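Local coordinates for protein shikimate dehydrogenase (NADP(+)) (Listeria monocytogenes, PDB 3TNL) that probably catalyses the reversible, NADPH-linked reduction of 3-dehydroshikimate to shikimate, a step in the chorismate pathway that leads to the aromatic amino acids, at residues Asp109-Pro113 / Ala114-Val118; Leu272-Ala275 / Glu276-Cys280; Glu58-Lys62 / Leu63-Tyr67; Glu78-Asp81 / Val82-Phe86; Arg143-Glu147 / Ala148-Ile152. All coordinates share one frame; numbering follows the deposited sequence. Where two conformers were deposited one is given.

Contact 1 of 5, residues Asp109-Pro113 / Ala114-Val118; sequences DKLSP and AAELV
With OG turned between its own backbone N and carbonyl carbon (chi1 68°), Ser112 reaches forward to Ala115 N and becomes the N-cap of helix 113-118. The capping bond, Ala115 N to Ser112 OG, is 3.1 Å long and fairly straight, 160° at the hydrogen. Serine suits the place because its short hydroxyl can satisfy an amide of the first turn, which lacks the carbonyl partner that a preceding helical turn would supply. Pro113 follows as the first residue of the helix, where the lack of an N-H costs nothing and the ring already restricts phi to a helical value. The helical backbone bonds then begin: Glu116 N donates to Ser112 O over 3.0 Å.

On the side facing back to strand 110-111, Leu111 and Ala115 form a small apolar step, CB to CB 4.2 Å, which Val121 also covers. Ala114, small enough for a buried position, lies against Gln172 and Leu175 of helix 164-175, while the strand is tied by backbone bonds to strand 130-134. The cap sits where strand 110-111, outermost in this chain's mixed sheet, turns into helix 113-118. One residue further along the helix the next bond of the series closes, Leu117 N to Pro113 O, 3.0 Å long and 160° at the hydrogen.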
loop_
_atom_site.group_PDB
_atom_site.type_symbol
_atom_site.label_atom_id
_atom_site.label_comp_id
_atom_site.label_asym_id
_atom_site.label_seq_id
_atom_site.Cartn_x
_atom_site.Cartn_y
_atom_site.Cartn_z
ATOM N N ASP B 109 -17.834 -10.063 3.057
ATOM C CA ASP B 109 -18.986 -10.582 2.330
ATOM C C ASP B 109 -19.198 -12.077 2.506
ATOM O O ASP B 109 -20.360 -12.543 2.490
ATOM C CB ASP B 109 -18.831 -10.259 0.843
ATOM C CG ASP B 109 -18.616 -8.785 0.616
ATOM O OD1 ASP B 109 -19.472 -7.995 1.108
ATOM O OD2 ASP B 109 -17.624 -8.389 -0.030
ATOM N N LYS B 110 -18.107 -12.838 2.656
ATOM C CA LYS B 110 -18.170 -14.291 2.799
ATOM C C LYS B 110 -17.088 -14.763 3.771
ATOM O O LYS B 110 -16.087 -14.067 3.973
ATOM C CB LYS B 110 -17.913 -14.983 1.455
ATOM C CG LYS B 110 -18.971 -14.746 0.383
ATOM C CD LYS B 110 -18.691 -15.621 -0.852
ATOM C CE LYS B 110 -19.812 -15.507 -1.868
ATOM N NZ LYS B 110 -21.109 -16.014 -1.316
ATOM N N LEU B 111 -17.267 -15.959 4.315
ATOM C CA LEU B 111 -16.288 -16.568 5.240
ATOM C C LEU B 111 -16.074 -18.023 4.894
ATOM O O LEU B 111 -17.007 -18.719 4.447
ATOM C CB LEU B 111 -16.790 -16.508 6.682
ATOM C CG LEU B 111 -17.122 -15.143 7.302
ATOM C CD1 LEU B 111 -17.791 -15.340 8.648
ATOM C CD2 LEU B 111 -15.816 -14.317 7.422
ATOM N N SER B 112 -14.859 -18.510 5.080
ATOM C CA SER B 112 -14.599 -19.927 4.929
ATOM C C SER B 112 -15.333 -20.643 6.091
ATOM O O SER B 112 -15.717 -20.014 7.077
ATOM C CB SER B 112 -13.105 -20.222 5.035
ATOM O OG SER B 112 -12.636 -19.997 6.356
ATOM N N PRO B 113 -15.512 -21.963 5.991
ATOM C CA PRO B 113 -16.177 -22.647 7.098
ATOM C C PRO B 113 -15.495 -22.476 8.456
ATOM O O PRO B 113 -16.177 -22.250 9.452
ATOM C CB PRO B 113 -16.156 -24.112 6.665
ATOM C CG PRO B 113 -16.167 -24.044 5.183
ATOM C CD PRO B 113 -15.334 -22.840 4.822
ATOM N N ALA B 114 -14.178 -22.554 8.511
ATOM C CA ALA B 114 -13.467 -22.421 9.767
ATOM C C ALA B 114 -13.520 -20.995 10.292
ATOM O O ALA B 114 -13.640 -20.776 11.492
ATOM C CB ALA B 114 -12.027 -22.876 9.610
ATOM N N ALA B 115 -13.426 -20.000 9.398
ATOM C CA ALA B 115 -13.518 -18.622 9.844
ATOM C C ALA B 115 -14.865 -18.366 10.487
ATOM O O ALA B 115 -14.968 -17.661 11.507
ATOM C CB ALA B 115 -13.280 -17.644 8.701
ATOM N N GLU B 116 -15.917 -18.908 9.877
ATOM C CA GLU B 116 -17.266 -18.780 10.407
ATOM C C GLU B 116 -17.353 -19.435 11.792
ATOM O O GLU B 116 -17.772 -18.813 12.762
ATOM C CB GLU B 116 -18.256 -19.455 9.442
ATOM C CG GLU B 116 -19.720 -19.508 9.923
ATOM C CD GLU B 116 -20.390 -18.152 9.994
ATOM O OE1 GLU B 116 -20.244 -17.353 9.045
ATOM O OE2 GLU B 116 -21.117 -17.903 10.980
ATOM N N LEU B 117 -16.893 -20.676 11.890
ATOM C CA LEU B 117 -17.035 -21.433 13.148
ATOM C C LEU B 117 -16.127 -20.890 14.245
ATOM O O LEU B 117 -16.536 -20.764 15.389
ATOM C CB LEU B 117 -16.826 -22.928 12.914
ATOM C CG LEU B 117 -17.067 -23.867 14.088
ATOM C CD1 LEU B 117 -18.473 -23.718 14.658
ATOM C CD2 LEU B 117 -16.810 -25.285 13.640
ATOM N N VAL B 118 -14.887 -20.564 13.911
ATOM C CA VAL B 118 -13.983 -19.994 14.900
ATOM C C VAL B 118 -14.483 -18.615 15.349
ATOM O O VAL B 118 -14.422 -18.262 16.524
ATOM C CB VAL B 118 -12.550 -19.850 14.364
ATOM C CG1 VAL B 118 -11.679 -19.029 15.334
ATOM C CG2 VAL B 118 -11.905 -21.216 14.096
#

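Contact 2 of 5, residues Leu272-Ala275 / Glu276-Cys280; sequences LEIA and EEQGC
Ala275 and Cys280 touch through their CB atoms, 4.0 Å apart, at the C-terminal end of helix 270-277, where the chain folds back in a Schellman motif. Next to this pair the carbonyl of Ala275 gathers the turn: Cys280 N donates to Ala275 O over 3.0 Å, and Gln278 N adds a weak bond to the same oxygen. Gln278 N is shared, since it also donates to Ile274 O at 3.0 Å, with a bent angle of 138°. Cys280 places SG beside its own backbone N (chi1 -52°), and the sulfur lies 3.5 Å from Ala275 O.

One step further out, Gly279 suits the reversal: its phi is positive (88°), where a CB would be jammed against the preceding carbonyl oxygen. Its N binds Glu276 O. Regular helical bonds carry the preceding turn, Glu276 N to Leu272 O and Glu277 N to Glu273 O.

The outer shell differs from side to side. Val259 of strand 258-261 packs on Leu272, Ala275 and Cys280, and Thr282 of strand 281-283 also meets Ala275, so apolar side chains, the small Ala275 among them, suit the face turned to these strands of the beta-alpha-beta unit. On the outer surface, Glu273 and Glu277 both form salt bridges to Arg270, while Glu276 pairs with Lys268. Glu273 OE1 and Glu277 OE1 are 4.6 Å apart, and the shared arginine probably offsets the repulsion expected between two like charges so close together.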
loop_
_atom_site.group_PDB
_atom_site.type_symbol
_atom_site.label_atom_id
_atom_site.label_comp_id
_atom_site.label_asym_id
_atom_site.label_seq_id
_atom_site.Cartn_x
_atom_site.Cartn_y
_atom_site.Cartn_z
ATOM N N LEU B 272 9.311 -27.432 26.332
ATOM C CA LEU B 272 10.056 -28.272 25.353
ATOM C C LEU B 272 11.324 -28.852 25.940
ATOM O O LEU B 272 11.660 -29.987 25.628
ATOM C CB LEU B 272 10.267 -27.541 24.028
ATOM C CG LEU B 272 8.963 -27.101 23.325
ATOM C CD1 LEU B 272 9.311 -26.480 21.939
ATOM C CD2 LEU B 272 8.005 -28.270 23.125
ATOM N N GLU B 273 12.017 -28.111 26.801
ATOM C CA GLU B 273 13.201 -28.666 27.449
ATOM C C GLU B 273 12.806 -29.899 28.284
ATOM O O GLU B 273 13.478 -30.923 28.231
ATOM C CB GLU B 273 13.872 -27.642 28.386
ATOM C CG GLU B 273 14.494 -26.436 27.790
ATOM C CD GLU B 273 15.197 -25.562 28.831
ATOM O OE1 GLU B 273 15.223 -25.963 30.030
ATOM O OE2 GLU B 273 15.798 -24.518 28.431
ATOM N N ILE B 274 11.775 -29.792 29.100
ATOM C CA ILE B 274 11.336 -30.889 29.939
ATOM C C ILE B 274 10.930 -32.057 29.064
ATOM O O ILE B 274 11.269 -33.210 29.346
ATOM C CB ILE B 274 10.182 -30.474 30.877
ATOM C CG1 ILE B 274 10.663 -29.404 31.851
ATOM C CG2 ILE B 274 9.705 -31.701 31.641
ATOM C CD1 ILE B 274 9.503 -28.662 32.581
ATOM N N ALA B 275 10.217 -31.775 27.969
ATOM C CA ALA B 275 9.825 -32.832 27.045
ATOM C C ALA B 275 11.029 -33.551 26.486
ATOM O O ALA B 275 11.061 -34.779 26.435
ATOM C CB ALA B 275 8.976 -32.260 25.926
ATOM N N GLU B 276 12.034 -32.799 26.067
ATOM C CA GLU B 276 13.256 -33.431 25.567
ATOM C C GLU B 276 13.886 -34.321 26.663
ATOM O O GLU B 276 14.378 -35.439 26.398
ATOM C CB GLU B 276 14.246 -32.394 25.058
ATOM C CG GLU B 276 13.808 -31.633 23.846
ATOM C CD GLU B 276 14.940 -30.778 23.259
ATOM O OE1 GLU B 276 16.067 -30.801 23.788
ATOM O OE2 GLU B 276 14.696 -30.072 22.271
ATOM N N GLU B 277 13.918 -33.807 27.892
ATOM C CA GLU B 277 14.488 -34.554 29.036
ATOM C C GLU B 277 13.751 -35.871 29.279
ATOM O O GLU B 277 14.292 -36.800 29.856
ATOM C CB GLU B 277 14.494 -33.705 30.321
ATOM C CG GLU B 277 15.397 -32.477 30.279
ATOM C CD GLU B 277 15.133 -31.490 31.436
ATOM O OE1 GLU B 277 15.651 -30.355 31.407
ATOM O OE2 GLU B 277 14.373 -31.836 32.368
ATOM N N GLN B 278 12.461 -35.898 28.949
ATOM C CA GLN B 278 11.675 -37.122 29.106
ATOM C C GLN B 278 11.664 -38.022 27.880
ATOM O O GLN B 278 11.027 -39.095 27.910
ATOM C CB GLN B 278 10.257 -36.779 29.535
ATOM C CG GLN B 278 10.253 -36.027 30.877
ATOM C CD GLN B 278 10.959 -36.802 31.999
ATOM O OE1 GLN B 278 10.642 -37.952 32.257
ATOM N NE2 GLN B 278 11.907 -36.162 32.643
ATOM N N GLY B 279 12.377 -37.627 26.823
ATOM C CA GLY B 279 12.464 -38.434 25.608
ATOM C C GLY B 279 11.384 -38.203 24.578
ATOM O O GLY B 279 11.243 -38.959 23.616
ATOM N N CYS B 280 10.547 -37.207 24.779
ATOM C CA CYS B 280 9.498 -36.964 23.842
ATOM C C CYS B 280 9.931 -36.351 22.532
ATOM O O CYS B 280 11.017 -35.784 22.436
ATOM C CB CYS B 280 8.530 -35.918 24.433
ATOM S SG CYS B 280 7.888 -36.228 26.093
#

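Contact 3 of 5, residues Glu58-Lys62 / Leu63-Tyr67; sequences EAFAK and LGLDY
A Schellman motif ends helix 52-63 and leads into strand 67-73, the edge strand of the substrate-binding domain's sheet within this chain. Leu65 N donates to Phe60 O over 2.9 Å, and Gly64 N makes a weaker bond to Ala61 O, 3.2 Å. Gly64 has positive phi, a conformation that glycine adopts without strain. Leu63 N still completes the helical pattern by binding Ala59 O.

Past the turn the chain returns to the aromatic ring of Phe60. In the conformer given, Tyr67 CB stands over the centre of one face, 3.5 Å from the ring centroid and 7° off the normal, a CH-pi contact. Phe60 is set for this by placing CG beside its backbone N (chi1 -63°). The two rings themselves lie oblique. Leu65 CB approaches Phe60 CD1 at 4.3 Å, so a broad flat side chain at position 60 serves two residues of the returning chain.

Ile310 of helix 307-313 packs on Ala59. Phe297 of helix 286-301 meets the Phe60 ring and also packs on Ala59, Leu63 and Leu65, while Ile40 of strand 38-44 touches both Phe60 and Tyr67.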
loop_
_atom_site.group_PDB
_atom_site.type_symbol
_atom_site.label_atom_id
_atom_site.label_comp_id
_atom_site.label_asym_id
_atom_site.label_seq_id
_atom_site.Cartn_x
_atom_site.Cartn_y
_atom_site.Cartn_z
ATOM N N GLU B 58 10.010 -11.268 0.682
ATOM C CA GLU B 58 11.089 -12.173 0.227
ATOM C C GLU B 58 10.498 -13.223 -0.711
ATOM O O GLU B 58 11.115 -13.557 -1.729
ATOM C CB GLU B 58 11.815 -12.813 1.407
ATOM C CG GLU B 58 12.679 -11.826 2.187
ATOM C CD GLU B 58 13.969 -11.437 1.498
ATOM O OE1 GLU B 58 14.541 -10.409 1.897
ATOM O OE2 GLU B 58 14.425 -12.167 0.593
ATOM N N ALA B 59 9.295 -13.735 -0.404
ATOM C CA ALA B 59 8.643 -14.718 -1.259
ATOM C C ALA B 59 8.271 -14.099 -2.610
ATOM O O ALA B 59 8.525 -14.687 -3.674
ATOM C CB ALA B 59 7.363 -15.322 -0.546
ATOM N N PHE B 60 7.680 -12.903 -2.587
ATOM C CA PHE B 60 7.310 -12.262 -3.839
ATOM C C PHE B 60 8.544 -12.052 -4.721
ATOM O O PHE B 60 8.509 -12.341 -5.925
ATOM C CB PHE B 60 6.662 -10.898 -3.633
ATOM C CG PHE B 60 5.374 -10.911 -2.887
ATOM C CD1 PHE B 60 4.402 -11.844 -3.136
ATOM C CD2 PHE B 60 5.108 -9.900 -1.974
ATOM C CE1 PHE B 60 3.189 -11.797 -2.483
ATOM C CE2 PHE B 60 3.867 -9.825 -1.319
ATOM C CZ PHE B 60 2.927 -10.815 -1.533
ATOM N N ALA B 61 9.610 -11.523 -4.130
ATOM C CA ALA B 61 10.851 -11.246 -4.865
ATOM C C ALA B 61 11.483 -12.511 -5.434
ATOM O O ALA B 61 11.907 -12.515 -6.594
ATOM C CB ALA B 61 11.839 -10.477 -3.993
ATOM N N LYS B 62 11.515 -13.576 -4.638
ATOM C CA LYS B 62 12.055 -14.865 -5.076
ATOM C C LYS B 62 11.296 -15.394 -6.287
ATOM O O LYS B 62 11.916 -15.865 -7.261
ATOM C CB LYS B 62 11.964 -15.888 -3.931
ATOM C CG LYS B 62 12.511 -17.285 -4.260
ATOM C CD LYS B 62 13.968 -17.233 -4.635
ATOM C CE LYS B 62 14.548 -18.647 -4.770
ATOM N NZ LYS B 62 15.972 -18.595 -5.211
ATOM N N LEU B 63 9.968 -15.326 -6.250
ATOM C CA LEU B 63 9.130 -15.851 -7.333
ATOM C C LEU B 63 8.917 -14.846 -8.473
ATOM O O LEU B 63 8.290 -15.180 -9.474
ATOM C CB LEU B 63 7.759 -16.300 -6.808
ATOM C CG LEU B 63 7.717 -17.465 -5.806
ATOM C CD1 LEU B 63 6.297 -17.932 -5.610
ATOM C CD2 LEU B 63 8.566 -18.602 -6.266
ATOM N N GLY B 64 9.403 -13.619 -8.296
ATOM C CA GLY B 64 9.231 -12.570 -9.307
ATOM C C GLY B 64 7.798 -12.098 -9.463
ATOM O O GLY B 64 7.379 -11.707 -10.552
ATOM N N LEU B 65 7.037 -12.118 -8.367
ATOM C CA LEU B 65 5.659 -11.692 -8.389
ATOM C C LEU B 65 5.637 -10.201 -8.048
ATOM O O LEU B 65 6.368 -9.763 -7.152
ATOM C CB LEU B 65 4.806 -12.479 -7.391
ATOM C CG LEU B 65 4.890 -14.000 -7.494
ATOM C CD1 LEU B 65 3.870 -14.622 -6.529
ATOM C CD2 LEU B 65 4.685 -14.495 -8.920
ATOM N N ASP B 66 4.788 -9.443 -8.727
ATOM C CA ASP B 66 4.787 -7.996 -8.569
ATOM C C ASP B 66 3.818 -7.512 -7.500
ATOM O O ASP B 66 2.799 -6.863 -7.786
ATOM C CB ASP B 66 4.534 -7.340 -9.906
ATOM C CG ASP B 66 5.029 -5.906 -9.963
ATOM O OD1 ASP B 66 4.773 -5.278 -11.014
ATOM O OD2 ASP B 66 5.675 -5.430 -8.969
ATOM N N TYR B 67 4.143 -7.878 -6.262
ATOM C CA TYR B 67 3.406 -7.485 -5.086
ATOM C C TYR B 67 4.384 -7.045 -4.012
ATOM O O TYR B 67 5.568 -7.405 -4.025
ATOM C CB TYR B 67 2.595 -8.654 -4.504
ATOM C CG TYR B 67 1.293 -9.015 -5.178
ATOM C CD1 TYR B 67 0.123 -8.287 -4.930
ATOM C CD2 TYR B 67 1.200 -10.133 -5.989
ATOM C CE1 TYR B 67 -1.077 -8.637 -5.511
ATOM C CE2 TYR B 67 -0.016 -10.495 -6.573
ATOM C CZ TYR B 67 -1.144 -9.740 -6.330
ATOM O OH TYR B 67 -2.347 -10.090 -6.905
#

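Contact 4 of 5, residues Glu78-Asp81 / Val82-Phe86; sequences ELKD and VVQGF
Leu79 and Val83 sit one turn apart on helix 79-88, an amphipathic helix of the substrate-binding domain. Their apolar contact joins Leu79 CD1 to Val83 CG2 at 4.1 Å, with the two side chains side by side and pointing the same way. Glu78 CB also comes within 4.2 Å of Val82 CG2, while Val82 CG1 lies over the rim of one face of the Phe86 ring. Ile43 of strand 38-44 backs Leu79, Val82 and Phe86, which explains the apolar residues on this side.

Polar side chains lie on the other side of the helix, part of which meets the second subunit. Asp81 OD2 accepts a hydrogen bond from Gln84 NE2 of the second subunit, and Ala88 of that subunit packs on Asp81 and Val82, so this surface is part of the dimer contact. Glu78, bent at chi2 (80°), turns OE1 to the backbone N of Gly75.

Backbone bonds form a regular ladder: Val82 N to Glu78 O is 2.9 Å, and the same spacing of four residues links Val83 to Leu79 and Gln84 to Lys80. At Gly85 a CB would be tight against the carbonyl of Asp81; without one, Gly85 N closes on Asp81 O at 2.9 Å.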
loop_
_atom_site.group_PDB
_atom_site.type_symbol
_atom_site.label_atom_id
_atom_site.label_comp_id
_atom_site.label_asym_id
_atom_site.label_seq_id
_atom_site.Cartn_x
_atom_site.Cartn_y
_atom_site.Cartn_z
ATOM N N GLU B 78 -10.333 2.540 13.443
ATOM C CA GLU B 78 -9.948 2.646 12.035
ATOM C C GLU B 78 -10.464 1.510 11.140
ATOM O O GLU B 78 -10.509 1.673 9.912
ATOM C CB GLU B 78 -8.412 2.639 11.893
ATOM C CG GLU B 78 -7.636 3.802 12.566
ATOM C CD GLU B 78 -7.428 3.633 14.063
ATOM O OE1 GLU B 78 -7.429 2.496 14.575
ATOM O OE2 GLU B 78 -7.252 4.681 14.740
ATOM N N LEU B 79 -10.881 0.395 11.729
ATOM C CA LEU B 79 -11.173 -0.793 10.946
ATOM C C LEU B 79 -12.171 -0.639 9.810
ATOM O O LEU B 79 -11.875 -1.083 8.679
ATOM C CB LEU B 79 -11.539 -1.981 11.844
ATOM C CG LEU B 79 -11.709 -3.326 11.167
ATOM C CD1 LEU B 79 -10.392 -3.806 10.547
ATOM C CD2 LEU B 79 -12.200 -4.342 12.227
ATOM N N LYS B 80 -13.350 -0.094 10.100
ATOM C CA LYS B 80 -14.386 0.054 9.082
ATOM C C LYS B 80 -13.863 0.863 7.894
ATOM O O LYS B 80 -13.992 0.432 6.736
ATOM C CB LYS B 80 -15.667 0.720 9.664
ATOM C CG LYS B 80 -16.831 0.830 8.664
ATOM C CD LYS B 80 -18.113 1.421 9.265
ATOM C CE LYS B 80 -19.284 1.281 8.265
ATOM N NZ LYS B 80 -20.586 1.885 8.739
ATOM N N ASP B 81 -13.274 2.027 8.188
ATOM C CA ASP B 81 -12.757 2.916 7.150
ATOM C C ASP B 81 -11.647 2.278 6.338
ATOM O O ASP B 81 -11.561 2.478 5.136
ATOM C CB ASP B 81 -12.271 4.242 7.760
ATOM C CG ASP B 81 -13.386 5.167 8.185
ATOM O OD1 ASP B 81 -14.556 4.961 7.804
ATOM O OD2 ASP B 81 -13.034 6.159 8.881
ATOM N N VAL B 82 -10.780 1.500 6.991
ATOM C CA VAL B 82 -9.677 0.835 6.294
ATOM C C VAL B 82 -10.219 -0.226 5.350
ATOM O O VAL B 82 -9.763 -0.319 4.221
ATOM C CB VAL B 82 -8.656 0.297 7.275
ATOM C CG1 VAL B 82 -7.673 -0.612 6.585
ATOM C CG2 VAL B 82 -7.909 1.464 7.929
ATOM N N VAL B 83 -11.170 -1.034 5.799
ATOM C CA VAL B 83 -11.726 -2.062 4.919
ATOM C C VAL B 83 -12.415 -1.404 3.712
ATOM O O VAL B 83 -12.242 -1.832 2.585
ATOM C CB VAL B 83 -12.646 -3.061 5.643
ATOM C CG1 VAL B 83 -13.210 -4.056 4.653
ATOM C CG2 VAL B 83 -11.849 -3.817 6.713
ATOM N N GLN B 84 -13.197 -0.349 3.961
ATOM C CA GLN B 84 -13.856 0.346 2.846
ATOM C C GLN B 84 -12.817 0.893 1.887
ATOM O O GLN B 84 -12.928 0.761 0.653
ATOM C CB GLN B 84 -14.769 1.467 3.345
ATOM C CG GLN B 84 -15.961 0.985 4.128
ATOM C CD GLN B 84 -17.082 2.008 4.229
ATOM O OE1 GLN B 84 -16.980 3.122 3.705
ATOM N NE2 GLN B 84 -18.170 1.629 4.905
ATOM N N GLY B 85 -11.749 1.445 2.454
ATOM C CA GLY B 85 -10.684 2.005 1.643
ATOM C C GLY B 85 -9.981 0.932 0.808
ATOM O O GLY B 85 -9.712 1.124 -0.389
ATOM N N PHE B 86 -9.760 -0.237 1.421
ATOM C CA PHE B 86 -9.113 -1.344 0.704
ATOM C C PHE B 86 -9.998 -1.842 -0.429
ATOM O O PHE B 86 -9.519 -2.195 -1.481
ATOM C CB PHE B 86 -8.807 -2.529 1.619
ATOM C CG PHE B 86 -7.615 -2.340 2.537
ATOM C CD1 PHE B 86 -6.737 -1.256 2.423
ATOM C CD2 PHE B 86 -7.345 -3.309 3.479
ATOM C CE1 PHE B 86 -5.605 -1.146 3.280
ATOM C CE2 PHE B 86 -6.243 -3.243 4.289
ATOM C CZ PHE B 86 -5.342 -2.158 4.196
#

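Contact 5 of 5, residues Arg143-Glu147 / Ala148-Ile152; sequences RALKE and AGHDI
The His150 ring is approached obliquely by Leu145 O, and has the carbonyl oxygen of Ala148 over the centre of one face, 3.8 Å above the plane. A second flat group, the guanidinium of Arg143, takes Glu147 OE2 at its edge and in its plane. The salt bridge from Arg143 NE to Glu147 OE2 is 2.8 Å long. A weaker bond from NH2 goes to the same oxygen, which NE meets on its anti side, 25° out of the carboxylate plane. Glu147 turns back along the helix to reach the arginine, its chain bent at chi2 (-75°), and the pair spans one turn on the exposed surface.

Helix 137-147 ends here in a Schellman motif. Leu145 O receives His150 N at 3.0 Å from above the carbonyl plane, and Gly149 N binds Lys146 O at 3.0 Å, standing even further above its plane (65° out). Gly149 has positive phi, and a side chain there would crowd the carbonyl of Ala148. Ala148 N donates to Ala144 O and, weakly, to Leu145 O. Past the turn Ile152 comes back to the helix, its CD1 3.6 Å from Leu145 CD1; the two branched side chains cross at about a right angle and suit this buried spot.

Ile229 of strand 229-232 covers both Leu145 and Ile152, and Leu283 of strand 281-283 packs on Leu145 and Ala148. From helix 286-301, Trp291 touches Ala144 and Glu147 and makes a cation-pi contact with Arg143.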
loop_
_atom_site.group_PDB
_atom_site.type_symbol
_atom_site.label_atom_id
_atom_site.label_comp_id
_atom_site.label_asym_id
_atom_site.label_seq_id
_atom_site.Cartn_x
_atom_site.Cartn_y
_atom_site.Cartn_z
ATOM N N ARG B 143 -0.555 -28.247 9.470
ATOM C CA ARG B 143 0.352 -28.551 8.381
ATOM C C ARG B 143 1.747 -28.742 8.906
ATOM O O ARG B 143 2.466 -29.664 8.481
ATOM C CB ARG B 143 0.289 -27.422 7.334
ATOM C CG ARG B 143 1.200 -27.633 6.132
ATOM C CD ARG B 143 0.866 -28.879 5.362
ATOM N NE ARG B 143 1.709 -28.991 4.170
ATOM C CZ ARG B 143 1.467 -28.396 2.998
ATOM N NH1 ARG B 143 0.411 -27.610 2.828
ATOM N NH2 ARG B 143 2.299 -28.582 1.983
ATOM N N ALA B 144 2.152 -27.889 9.851
ATOM C CA ALA B 144 3.489 -28.010 10.414
ATOM C C ALA B 144 3.673 -29.388 11.084
ATOM O O ALA B 144 4.720 -30.007 10.969
ATOM C CB ALA B 144 3.743 -26.859 11.414
ATOM N N LEU B 145 2.655 -29.881 11.770
ATOM C CA LEU B 145 2.754 -31.204 12.394
ATOM C C LEU B 145 2.924 -32.261 11.329
ATOM O O LEU B 145 3.805 -33.098 11.429
ATOM C CB LEU B 145 1.522 -31.516 13.238
ATOM C CG LEU B 145 1.300 -30.743 14.540
ATOM C CD1 LEU B 145 -0.052 -31.144 15.119
ATOM C CD2 LEU B 145 2.458 -31.025 15.493
ATOM N N LYS B 146 2.078 -32.227 10.303
ATOM C CA LYS B 146 2.165 -33.201 9.216
ATOM C C LYS B 146 3.545 -33.182 8.546
ATOM O O LYS B 146 4.128 -34.238 8.273
ATOM C CB LYS B 146 1.047 -32.954 8.199
ATOM C CG LYS B 146 0.939 -34.047 7.128
ATOM C CD LYS B 146 -0.277 -33.804 6.227
ATOM C CE LYS B 146 -0.335 -34.779 5.033
ATOM N NZ LYS B 146 -0.546 -36.198 5.439
ATOM N N GLU B 147 4.086 -31.997 8.277
ATOM C CA GLU B 147 5.385 -31.867 7.629
ATOM C C GLU B 147 6.515 -32.418 8.484
ATOM O O GLU B 147 7.526 -32.886 7.960
ATOM C CB GLU B 147 5.657 -30.408 7.249
ATOM C CG GLU B 147 4.711 -29.848 6.178
ATOM C CD GLU B 147 5.014 -30.353 4.774
ATOM O OE1 GLU B 147 6.213 -30.551 4.474
ATOM O OE2 GLU B 147 4.054 -30.506 3.979
ATOM N N ALA B 148 6.348 -32.374 9.799
ATOM C CA ALA B 148 7.310 -32.899 10.757
ATOM C C ALA B 148 7.150 -34.397 10.991
ATOM O O ALA B 148 7.882 -34.987 11.800
ATOM C CB ALA B 148 7.160 -32.131 12.112
ATOM N N GLY B 149 6.191 -35.014 10.311
ATOM C CA GLY B 149 5.954 -36.442 10.412
ATOM C C GLY B 149 5.064 -36.863 11.553
ATOM O O GLY B 149 5.091 -38.026 11.940
ATOM N N HIS B 150 4.271 -35.938 12.083
ATOM C CA HIS B 150 3.376 -36.247 13.190
ATOM C C HIS B 150 1.956 -36.390 12.717
ATOM O O HIS B 150 1.362 -35.433 12.207
ATOM C CB HIS B 150 3.463 -35.185 14.279
ATOM C CG HIS B 150 4.850 -34.970 14.776
ATOM N ND1 HIS B 150 5.656 -36.012 15.190
ATOM C CD2 HIS B 150 5.576 -33.840 14.936
ATOM C CE1 HIS B 150 6.826 -35.527 15.561
ATOM N NE2 HIS B 150 6.808 -34.214 15.415
ATOM N N ASP B 151 1.400 -37.574 12.913
ATOM C CA ASP B 151 0.033 -37.856 12.500
ATOM C C ASP B 151 -0.882 -37.866 13.719
ATOM O O ASP B 151 -0.834 -38.795 14.539
ATOM C CB ASP B 151 -0.057 -39.205 11.774
ATOM C CG ASP B 151 -1.487 -39.572 11.387
ATOM O OD1 ASP B 151 -2.342 -38.670 11.222
ATOM O OD2 ASP B 151 -1.745 -40.787 11.223
ATOM N N ILE B 152 -1.683 -36.815 13.875
ATOM C CA ILE B 152 -2.589 -36.738 15.004
ATOM C C ILE B 152 -4.051 -36.952 14.616
ATOM O O ILE B 152 -4.945 -36.868 15.463
ATOM C CB ILE B 152 -2.399 -35.409 15.817
ATOM C CG1 ILE B 152 -2.982 -34.194 15.075
ATOM C CG2 ILE B 152 -0.876 -35.238 16.157
ATOM C CD1 ILE B 152 -3.094 -32.911 15.968
#

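Contact 1 is a helix start, contacts 2, 3 and 5 are helix ends, and contact 4 lies along a helix. Contacts 1, 3 and 4 belong to the substrate-binding domain; contact 4 lies nearest to contact 1, about 8 Å between nearest atoms, and contacts 3 and 4 both touch the second subunit. Contacts 2 and 5 flank the parallel sheet of the Rossmann-fold, NAD-binding half, their nearest atoms again about 8 Å apart. Contact 5 is closer to the ligand: the side chain of Ala144 is about 8 Å from bound NAD, that of Leu272 in contact 2 about 11 Å. In contact 4, Leu79 lies about 8 Å, side chain to side chain, from Lys101, the inferred proton acceptor.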